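Local coordinates for protein glycoside hydrolase (Streptococcus pneumoniae serotype 4, PDB 6ORH) that probably hydrolyses alpha-L-fucosidic linkages in host glycans, releasing fucose as a retaining family 29 glycoside hydrolase, at residues V75-G80 / G121-P126; L105-S110 / P157-A162; E22-I27 / F68-L73. The protein carries 2 engineered substitutions. All blocks are in the same frame, centred on the assembly; numbering follows the deposited sequence.

Contact 1: V75-G80 / G121-P126; sequences VKHHDG and GVYLSP. With FUC (alpha-L-fucopyranose), chain C.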
loop_
_atom_site.group_PDB
_atom_site.type_symbol
_atom_site.label_atom_id
_atom_site.label_comp_id
_atom_site.label_asym_id
_atom_site.label_seq_id
_atom_site.Cartn_x
_atom_site.Cartn_y
_atom_site.Cartn_z
ATOM N N VAL A 75 19.866 -18.945 -18.490
ATOM C CA VAL A 75 20.648 -19.789 -19.393
ATOM C C VAL A 75 19.866 -21.032 -19.801
ATOM O O VAL A 75 20.295 -21.754 -20.711
ATOM C CB VAL A 75 22.040 -20.156 -18.849
ATOM C CG1 VAL A 75 22.852 -18.903 -18.569
ATOM C CG2 VAL A 75 21.978 -21.062 -17.640
ATOM N N LYS A 76 18.755 -21.295 -19.113
ATOM C CA LYS A 76 17.820 -22.324 -19.544
ATOM C C LYS A 76 16.455 -21.986 -18.963
ATOM O O LYS A 76 16.298 -21.955 -17.734
ATOM C CB LYS A 76 18.217 -23.718 -19.044
ATOM C CG LYS A 76 17.417 -24.842 -19.711
ATOM C CD LYS A 76 17.521 -26.163 -18.952
ATOM C CE LYS A 76 16.708 -26.136 -17.666
ATOM N NZ LYS A 76 16.677 -27.464 -16.994
ATOM N N HIS A 77 15.486 -21.696 -19.841
ATOM C CA HIS A 77 14.135 -21.434 -19.345
ATOM C C HIS A 77 13.362 -22.751 -19.292
ATOM O O HIS A 77 13.953 -23.806 -19.459
ATOM C CB HIS A 77 13.478 -20.325 -20.195
ATOM C CG HIS A 77 12.376 -19.629 -19.468
ATOM N ND1 HIS A 77 11.041 -19.928 -19.719
ATOM C CD2 HIS A 77 12.378 -18.675 -18.510
ATOM C CE1 HIS A 77 10.279 -19.187 -18.940
ATOM N NE2 HIS A 77 11.063 -18.412 -18.189
ATOM N N HIS A 78 12.040 -22.689 -19.061
ATOM C CA HIS A 78 11.274 -23.924 -18.884
ATOM C C HIS A 78 11.311 -24.805 -20.140
ATOM O O HIS A 78 11.179 -26.019 -20.050
ATOM C CB HIS A 78 9.797 -23.590 -18.599
ATOM C CG HIS A 78 9.540 -22.625 -17.485
ATOM N ND1 HIS A 78 10.269 -22.617 -16.287
ATOM C CD2 HIS A 78 8.585 -21.679 -17.346
ATOM C CE1 HIS A 78 9.776 -21.670 -15.490
ATOM N NE2 HIS A 78 8.740 -21.074 -16.108
ATOM N N ASP A 79 11.480 -24.193 -21.306
ATOM C CA ASP A 79 11.538 -24.935 -22.567
ATOM C C ASP A 79 12.758 -25.861 -22.644
ATOM O O ASP A 79 12.812 -26.760 -23.487
ATOM C CB ASP A 79 11.540 -23.957 -23.737
ATOM C CG ASP A 79 12.666 -22.945 -23.658
ATOM O OD1 ASP A 79 13.804 -23.289 -24.089
ATOM O OD2 ASP A 79 12.409 -21.844 -23.141
ATOM N N GLY A 80 13.776 -25.633 -21.799
ATOM C CA GLY A 80 14.883 -26.574 -21.667
ATOM C C GLY A 80 16.043 -26.335 -22.640
ATOM O O GLY A 80 17.026 -27.061 -22.623
ATOM N N GLY A 121 24.378 -13.364 -11.842
ATOM C CA GLY A 121 23.506 -14.434 -11.386
ATOM C C GLY A 121 23.164 -15.344 -12.549
ATOM O O GLY A 121 23.338 -14.952 -13.716
ATOM N N VAL A 122 22.722 -16.554 -12.213
ATOM C CA VAL A 122 22.381 -17.501 -13.258
ATOM C C VAL A 122 21.053 -18.157 -12.920
ATOM O O VAL A 122 20.835 -18.598 -11.778
ATOM C CB VAL A 122 23.493 -18.552 -13.471
ATOM C CG1 VAL A 122 23.780 -19.370 -12.216
ATOM C CG2 VAL A 122 23.088 -19.493 -14.613
ATOM N N TYR A 123 20.171 -18.195 -13.924
ATOM C CA TYR A 123 18.830 -18.778 -13.795
ATOM C C TYR A 123 18.819 -20.050 -14.626
ATOM O O TYR A 123 19.040 -20.001 -15.840
ATOM C CB TYR A 123 17.794 -17.745 -14.256
ATOM C CG TYR A 123 16.344 -18.159 -14.474
ATOM C CD1 TYR A 123 16.003 -19.191 -15.342
ATOM C CD2 TYR A 123 15.329 -17.345 -13.977
ATOM C CE1 TYR A 123 14.668 -19.518 -15.546
ATOM C CE2 TYR A 123 13.993 -17.629 -14.216
ATOM C CZ TYR A 123 13.666 -18.719 -15.010
ATOM O OH TYR A 123 12.353 -18.998 -15.318
ATOM N N LEU A 124 18.586 -21.181 -13.949
ATOM C CA LEU A 124 18.564 -22.490 -14.588
ATOM C C LEU A 124 17.250 -23.148 -14.190
ATOM O O LEU A 124 17.079 -23.526 -13.030
ATOM C CB LEU A 124 19.759 -23.299 -14.061
ATOM C CG LEU A 124 20.005 -24.671 -14.687
ATOM C CD1 LEU A 124 20.556 -24.534 -16.106
ATOM C CD2 LEU A 124 21.032 -25.424 -13.819
ATOM N N SER A 125 16.304 -23.239 -15.128
ATOM C CA SER A 125 14.960 -23.655 -14.741
ATOM C C SER A 125 14.898 -25.072 -14.144
ATOM O O SER A 125 15.260 -26.039 -14.820
ATOM C CB SER A 125 14.009 -23.517 -15.906
ATOM O OG SER A 125 12.697 -23.974 -15.539
ATOM N N PRO A 126 14.358 -25.289 -12.922
ATOM C CA PRO A 126 14.111 -26.661 -12.451
ATOM C C PRO A 126 13.118 -27.400 -13.358
ATOM O O PRO A 126 13.412 -28.527 -13.767
ATOM C CB PRO A 126 13.590 -26.442 -11.019
ATOM C CG PRO A 126 14.266 -25.140 -10.631
ATOM C CD PRO A 126 14.085 -24.279 -11.876
HETATM C C1 FUC C . 7.844 -17.456 -13.608
HETATM C C2 FUC C . 8.231 -18.023 -14.963
HETATM C C3 FUC C . 8.338 -16.856 -15.938
HETATM C C4 FUC C . 9.481 -15.928 -15.514
HETATM C C5 FUC C . 9.189 -15.447 -14.071
HETATM C C6 FUC C . 10.349 -14.666 -13.481
HETATM O O2 FUC C . 7.177 -18.916 -15.366
HETATM O O3 FUC C . 8.576 -17.373 -17.260
HETATM O O4 FUC C . 10.738 -16.655 -15.615
HETATM O O5 FUC C . 8.887 -16.576 -13.156
#

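Contact 2: L105-S110 / P157-A162; sequences LLLEVS and PNYGNA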
loop_
_atom_site.group_PDB
_atom_site.type_symbol
_atom_site.label_atom_id
_atom_site.label_comp_id
_atom_site.label_asym_id
_atom_site.label_seq_id
_atom_site.Cartn_x
_atom_site.Cartn_y
_atom_site.Cartn_z
ATOM N N LEU A 105 26.486 -18.019 -24.726
ATOM C CA LEU A 105 25.959 -16.732 -24.281
ATOM C C LEU A 105 26.438 -16.459 -22.858
ATOM O O LEU A 105 26.697 -15.313 -22.509
ATOM C CB LEU A 105 24.428 -16.735 -24.379
ATOM C CG LEU A 105 23.776 -15.406 -23.985
ATOM C CD1 LEU A 105 24.236 -14.255 -24.905
ATOM C CD2 LEU A 105 22.256 -15.552 -23.985
ATOM N N LEU A 106 26.577 -17.518 -22.043
ATOM C CA LEU A 106 27.061 -17.322 -20.684
ATOM C C LEU A 106 28.486 -16.770 -20.704
ATOM O O LEU A 106 28.796 -15.886 -19.915
ATOM C CB LEU A 106 26.910 -18.611 -19.864
ATOM C CG LEU A 106 27.390 -18.527 -18.411
ATOM C CD1 LEU A 106 26.653 -17.441 -17.638
ATOM C CD2 LEU A 106 27.205 -19.866 -17.722
ATOM N N LEU A 107 29.325 -17.268 -21.635
ATOM C CA LEU A 107 30.674 -16.730 -21.759
ATOM C C LEU A 107 30.637 -15.273 -22.220
ATOM O O LEU A 107 31.356 -14.439 -21.654
ATOM C CB LEU A 107 31.457 -17.577 -22.770
ATOM C CG LEU A 107 32.913 -17.144 -22.949
ATOM C CD1 LEU A 107 33.688 -17.342 -21.659
ATOM C CD2 LEU A 107 33.557 -17.961 -24.068
ATOM N N GLU A 108 29.856 -14.956 -23.265
ATOM C CA GLU A 108 29.843 -13.596 -23.798
ATOM C C GLU A 108 29.418 -12.599 -22.718
ATOM O O GLU A 108 30.066 -11.561 -22.545
ATOM C CB GLU A 108 28.975 -13.457 -25.047
ATOM C CG GLU A 108 29.509 -14.317 -26.184
ATOM C CD GLU A 108 28.897 -14.009 -27.532
ATOM O OE1 GLU A 108 28.048 -13.111 -27.624
ATOM O OE2 GLU A 108 29.277 -14.714 -28.514
ATOM N N VAL A 109 28.367 -12.950 -21.959
ATOM C CA VAL A 109 27.910 -12.059 -20.894
ATOM C C VAL A 109 28.978 -11.964 -19.803
ATOM O O VAL A 109 29.199 -10.876 -19.273
ATOM C CB VAL A 109 26.529 -12.492 -20.341
ATOM C CG1 VAL A 109 26.119 -11.614 -19.152
ATOM C CG2 VAL A 109 25.460 -12.383 -21.426
ATOM N N SER A 110 29.580 -13.109 -19.442
ATOM C CA SER A 110 30.553 -13.168 -18.363
ATOM C C SER A 110 31.781 -12.323 -18.697
ATOM O O SER A 110 32.295 -11.657 -17.807
ATOM C CB SER A 110 30.957 -14.605 -18.078
ATOM O OG SER A 110 29.856 -15.326 -17.515
ATOM N N PRO A 157 36.183 -20.818 -14.381
ATOM C CA PRO A 157 36.656 -19.471 -14.091
ATOM C C PRO A 157 36.277 -18.451 -15.162
ATOM O O PRO A 157 36.351 -17.251 -14.907
ATOM C CB PRO A 157 38.186 -19.627 -13.929
ATOM C CG PRO A 157 38.518 -20.896 -14.701
ATOM C CD PRO A 157 37.292 -21.785 -14.539
ATOM N N ASN A 158 35.855 -18.911 -16.343
ATOM C CA ASN A 158 35.495 -18.002 -17.419
ATOM C C ASN A 158 34.021 -17.590 -17.337
ATOM O O ASN A 158 33.553 -16.815 -18.180
ATOM C CB ASN A 158 35.729 -18.639 -18.782
ATOM C CG ASN A 158 37.169 -19.073 -18.944
ATOM O OD1 ASN A 158 38.060 -18.233 -18.928
ATOM N ND2 ASN A 158 37.396 -20.375 -19.027
ATOM N N TYR A 159 33.285 -18.169 -16.383
ATOM C CA TYR A 159 31.893 -17.761 -16.195
ATOM C C TYR A 159 31.767 -16.953 -14.915
ATOM O O TYR A 159 32.532 -17.169 -13.986
ATOM C CB TYR A 159 30.980 -18.992 -16.088
ATOM C CG TYR A 159 30.827 -19.823 -17.334
ATOM C CD1 TYR A 159 30.952 -19.270 -18.612
ATOM C CD2 TYR A 159 30.513 -21.177 -17.224
ATOM C CE1 TYR A 159 30.756 -20.044 -19.749
ATOM C CE2 TYR A 159 30.319 -21.961 -18.358
ATOM C CZ TYR A 159 30.432 -21.389 -19.617
ATOM O OH TYR A 159 30.243 -22.152 -20.736
ATOM N N GLY A 160 30.821 -15.999 -14.885
ATOM C CA GLY A 160 30.669 -15.168 -13.705
ATOM C C GLY A 160 31.467 -13.885 -13.871
ATOM O O GLY A 160 32.071 -13.663 -14.923
ATOM N N ASN A 161 31.481 -13.098 -12.798
ATOM C CA ASN A 161 32.313 -11.909 -12.704
ATOM C C ASN A 161 33.656 -12.378 -12.151
ATOM O O ASN A 161 33.765 -12.642 -10.961
ATOM C CB ASN A 161 31.634 -10.887 -11.791
ATOM C CG ASN A 161 32.468 -9.638 -11.571
ATOM O OD1 ASN A 161 33.465 -9.451 -12.252
ATOM N ND2 ASN A 161 32.011 -8.742 -10.709
ATOM N N ALA A 162 34.654 -12.533 -13.045
ATOM C CA ALA A 162 35.963 -13.076 -12.659
ATOM C C ALA A 162 35.800 -14.399 -11.922
ATOM O O ALA A 162 36.359 -14.582 -10.842
ATOM C CB ALA A 162 36.750 -12.064 -11.846
#

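Contact 3: E22-I27 / F68-L73; sequences ELAAFI and FKKLIL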
loop_
_atom_site.group_PDB
_atom_site.type_symbol
_atom_site.label_atom_id
_atom_site.label_comp_id
_atom_site.label_asym_id
_atom_site.label_seq_id
_atom_site.Cartn_x
_atom_site.Cartn_y
_atom_site.Cartn_z
ATOM N N GLU A 22 21.015 -2.770 -4.049
ATOM C CA GLU A 22 19.673 -2.277 -4.353
ATOM C C GLU A 22 19.105 -2.716 -5.707
ATOM O O GLU A 22 17.902 -3.010 -5.791
ATOM C CB GLU A 22 19.554 -0.747 -4.238
ATOM C CG GLU A 22 19.945 -0.215 -2.870
ATOM C CD GLU A 22 19.777 1.301 -2.742
ATOM O OE1 GLU A 22 19.885 1.990 -3.774
ATOM O OE2 GLU A 22 19.649 1.766 -1.614
ATOM N N LEU A 23 19.900 -2.669 -6.793
ATOM C CA LEU A 23 19.326 -2.811 -8.121
ATOM C C LEU A 23 20.040 -3.929 -8.863
ATOM O O LEU A 23 21.262 -3.922 -8.956
ATOM C CB LEU A 23 19.567 -1.502 -8.888
ATOM C CG LEU A 23 18.772 -0.310 -8.386
ATOM C CD1 LEU A 23 19.265 0.959 -9.103
ATOM C CD2 LEU A 23 17.271 -0.538 -8.596
ATOM N N ALA A 24 19.236 -4.852 -9.388
ATOM C CA ALA A 24 19.719 -5.985 -10.165
ATOM C C ALA A 24 18.886 -6.066 -11.428
ATOM O O ALA A 24 17.751 -5.609 -11.470
ATOM C CB ALA A 24 19.622 -7.270 -9.369
ATOM N N ALA A 25 19.524 -6.535 -12.498
ATOM C CA ALA A 25 18.825 -6.688 -13.754
ATOM C C ALA A 25 18.624 -8.167 -14.060
ATOM O O ALA A 25 19.496 -8.966 -13.747
ATOM C CB ALA A 25 19.643 -6.042 -14.864
ATOM N N PHE A 26 17.489 -8.507 -14.689
ATOM C CA PHE A 26 17.201 -9.851 -15.156
ATOM C C PHE A 26 17.255 -9.818 -16.680
ATOM O O PHE A 26 16.865 -8.808 -17.276
ATOM C CB PHE A 26 15.755 -10.182 -14.796
ATOM C CG PHE A 26 15.436 -11.494 -14.120
ATOM C CD1 PHE A 26 16.262 -12.617 -14.205
ATOM C CD2 PHE A 26 14.210 -11.618 -13.461
ATOM C CE1 PHE A 26 15.901 -13.808 -13.597
ATOM C CE2 PHE A 26 13.856 -12.812 -12.842
ATOM C CZ PHE A 26 14.698 -13.904 -12.916
ATOM N N ILE A 27 17.752 -10.901 -17.292
ATOM C CA ILE A 27 17.692 -11.001 -18.751
ATOM C C ILE A 27 17.014 -12.322 -19.115
ATOM O O ILE A 27 17.571 -13.394 -18.854
ATOM C CB ILE A 27 19.106 -10.876 -19.364
ATOM C CG1 ILE A 27 19.703 -9.485 -19.105
ATOM C CG2 ILE A 27 19.032 -11.178 -20.859
ATOM C CD1 ILE A 27 21.032 -9.175 -19.840
ATOM N N PHE A 68 22.725 -0.556 -12.341
ATOM C CA PHE A 68 22.507 -1.939 -11.935
ATOM C C PHE A 68 23.832 -2.532 -11.465
ATOM O O PHE A 68 24.874 -2.247 -12.065
ATOM C CB PHE A 68 21.870 -2.722 -13.096
ATOM C CG PHE A 68 20.467 -2.258 -13.418
ATOM C CD1 PHE A 68 19.397 -2.773 -12.698
ATOM C CD2 PHE A 68 20.222 -1.235 -14.335
ATOM C CE1 PHE A 68 18.097 -2.320 -12.897
ATOM C CE2 PHE A 68 18.925 -0.780 -14.552
ATOM C CZ PHE A 68 17.860 -1.334 -13.842
ATOM N N LYS A 69 23.789 -3.357 -10.401
ATOM C CA LYS A 69 24.985 -3.889 -9.749
ATOM C C LYS A 69 25.100 -5.403 -9.924
ATOM O O LYS A 69 26.162 -5.979 -9.640
ATOM C CB LYS A 69 25.005 -3.519 -8.260
ATOM C CG LYS A 69 24.901 -2.021 -8.007
ATOM C CD LYS A 69 26.058 -1.297 -8.657
ATOM C CE LYS A 69 25.991 0.198 -8.416
ATOM N NZ LYS A 69 26.908 0.935 -9.324
ATOM N N LYS A 70 24.070 -6.007 -10.529
ATOM C CA LYS A 70 24.045 -7.446 -10.729
ATOM C C LYS A 70 23.175 -7.733 -11.947
ATOM O O LYS A 70 22.226 -7.008 -12.219
ATOM C CB LYS A 70 23.484 -8.140 -9.483
ATOM C CG LYS A 70 23.351 -9.659 -9.587
ATOM C CD LYS A 70 23.205 -10.334 -8.215
ATOM C CE LYS A 70 22.086 -9.762 -7.377
ATOM N NZ LYS A 70 22.166 -10.328 -6.004
ATOM N N LEU A 71 23.576 -8.750 -12.717
ATOM C CA LEU A 71 22.864 -9.185 -13.916
ATOM C C LEU A 71 22.586 -10.681 -13.760
ATOM O O LEU A 71 23.548 -11.469 -13.687
ATOM C CB LEU A 71 23.774 -8.897 -15.128
ATOM C CG LEU A 71 23.233 -9.196 -16.531
ATOM C CD1 LEU A 71 24.214 -8.698 -17.587
ATOM C CD2 LEU A 71 22.934 -10.689 -16.779
ATOM N N ILE A 72 21.285 -11.031 -13.674
ATOM C CA ILE A 72 20.866 -12.428 -13.597
ATOM C C ILE A 72 20.438 -12.911 -14.981
ATOM O O ILE A 72 19.437 -12.465 -15.524
ATOM C CB ILE A 72 19.778 -12.622 -12.524
ATOM C CG1 ILE A 72 20.224 -12.012 -11.189
ATOM C CG2 ILE A 72 19.449 -14.111 -12.368
ATOM C CD1 ILE A 72 19.236 -12.207 -10.047
ATOM N N LEU A 73 21.217 -13.854 -15.543
ATOM C CA LEU A 73 21.005 -14.318 -16.907
ATOM C C LEU A 73 20.252 -15.645 -16.894
ATOM O O LEU A 73 20.704 -16.646 -16.310
ATOM C CB LEU A 73 22.394 -14.551 -17.539
ATOM C CG LEU A 73 22.354 -15.027 -18.997
ATOM C CD1 LEU A 73 21.717 -13.945 -19.892
ATOM C CD2 LEU A 73 23.794 -15.281 -19.486
#

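Contact 1: V75-G80 / G121-P126
Two groups grip Ser125 OG. His78 ND1 donates to Ser125 OG over 2.9 Å, with the oxygen only 6° out of the imidazole plane, and Ser125 OG also bonds Trp127 O. This fixes the rotation of the His78 ring. Its far nitrogen, His78 NE2, lies 2.8 Å from O2 of the bound fucose. His77 and Tyr123 share another hydroxyl of the sugar. Fucose O4 is 3.1 Å from His77 NE2 and accepts from Tyr123 OH at 2.9 Å. The His77 and Tyr123 planes differ by 9°, but the rings are slid apart and barely overlap. These residues stand where strands 70-74 and 119-124 of the TIM-type barrel end, and the loops beyond them line the fucose pocket. Here the pairing is parallel. Val75 N donates to Tyr123 O at 3.0 Å, and Ser125 N donates to Lys76 O at 2.9 Å. The Lys76 chain bends at chi3 (74°), and its NZ reaches Ser125 O at 3.0 Å. Asp128 forms a salt bridge with the same ammonium. Away from the sugar, Val75 CG2 packs 3.6 Å from Val122 CG2, with Ile153 of helix 139-154 against both valines.

Contact 2: L105-S110 / P157-A162
Ser110 and Leu106 of helix 105-116 meet Gly160 and Tyr159 of the loop that leads from helix 139-154 into strand 167-169. The contact belongs to the outer layer of the TIM-type barrel, where helix 105-116 packs against the loop that follows helix 139-154. It is remote from the sugar pocket.

The polar part centres on Ser110 OG. This atom accepts from Gly160 N at 2.9 Å and donates to Leu106 O, one turn back in the helix, at 2.7 Å. With chi1 at -68° the hydroxyl sits beside its own backbone N, in reach of that carbonyl. Leu106 O also receives the regular helical bond from Ser110 N, so it has two donors, one above the carbonyl plane and one below. Gly160 has phi at 94°, where a side chain would jam against the carbonyl O of Tyr159.

The aromatic part is the Tyr159 ring. Leu106 CD2 stands over its face, 3.6 Å from the Tyr159 ring centroid and 12° off the normal, a CH-pi contact. The leucine chain stands roughly perpendicular to the tyrosine side chain. At the ring edge, Leu107 CB lies in the plane, 4.0 Å from Tyr159 CE1. Tyr159 OH bonds Asp104 OD2, while Asp104 OD1 accepts from Leu107 N. One carboxylate therefore ties the ring to the start of the helix.

The remaining contacts are van der Waals and gather around Asn158. Ser110 CB is 3.4 Å from Asn158 O. The Leu107 and Asn158 side chains run alongside each other. Leu107 CD1 is 3.5 Å from Asn158 O and 3.8 Å from Asn158 CB.

Contact 3: E22-I27 / F68-L73
Ala25 uses both of its backbone polar atoms on the neighbouring strand. Ile72 N donates to Ala25 O at 2.7 Å, nearly straight at 174°. Ala25 N donates to Lys70 O at 2.8 Å. Further along, Ile27 N reaches Ile72 O at 2.9 Å, and before the strand proper Lys69 N reaches Leu23 O at 3.0 Å. Lys70 N is buried and has no partner in the model. The bonds pair strands 23-27 and 70-74 in parallel, with their directions 23° apart. These are neighbouring strands of the TIM-type barrel, and strand 292-295 continues the sheet beyond 23-27.

One face carries Phe26, Ile72, Ala24 and Lys70. The Phe26 ring turns an edge to the backbone, with Phe26 CD1 3.4 Å from Ile72 O. Its chi1 of -132° lies off the staggered positions and swings the ring over toward Ile72, where Phe26 CE1 is 3.8 Å from Ile72 CG2. Phe26 also touches the bound fucose. Lys70 NZ pairs with Glu167.

The other face carries Ala25, Ile27, Leu71 and Leu73, covered by helices 56-65 and 105-116. Ile27 CD1 meets both methyls of Leu71, at 3.9 Å from Leu71 CD2. Ile27 CG2 faces Leu73 CD1. The Phe68 ring lies against the methyl of Ala25 and turns an edge to Ala24 O.

In the fold
All three contacts lie in the barrel domain. Along the chain, contact 3 closes before the other two open, while contacts 1 and 2 interlock, since their segments alternate. Strand 70-74 of contact 3 lies beside strand 119-124 of contact 1, with Leu71 O and Leu73 O facing Gly121 N and Tyr123 N. The centres of contacts 1 and 3 are about 16 Å apart. Helix 105-116 of contact 2 packs on this sheet: Val109 meets Leu71 and Leu73, Leu106 meets Leu73, and Leu106 also touches Val75 just past the strand. The centre of contact 2 is about 14 Å from that of contact 3 and 16 Å from that of contact 1. Contacts 1 and 3 both supply fucose-touching residues, and Phe26 packs on Tyr123; contact 2 belongs to the outer helical layer.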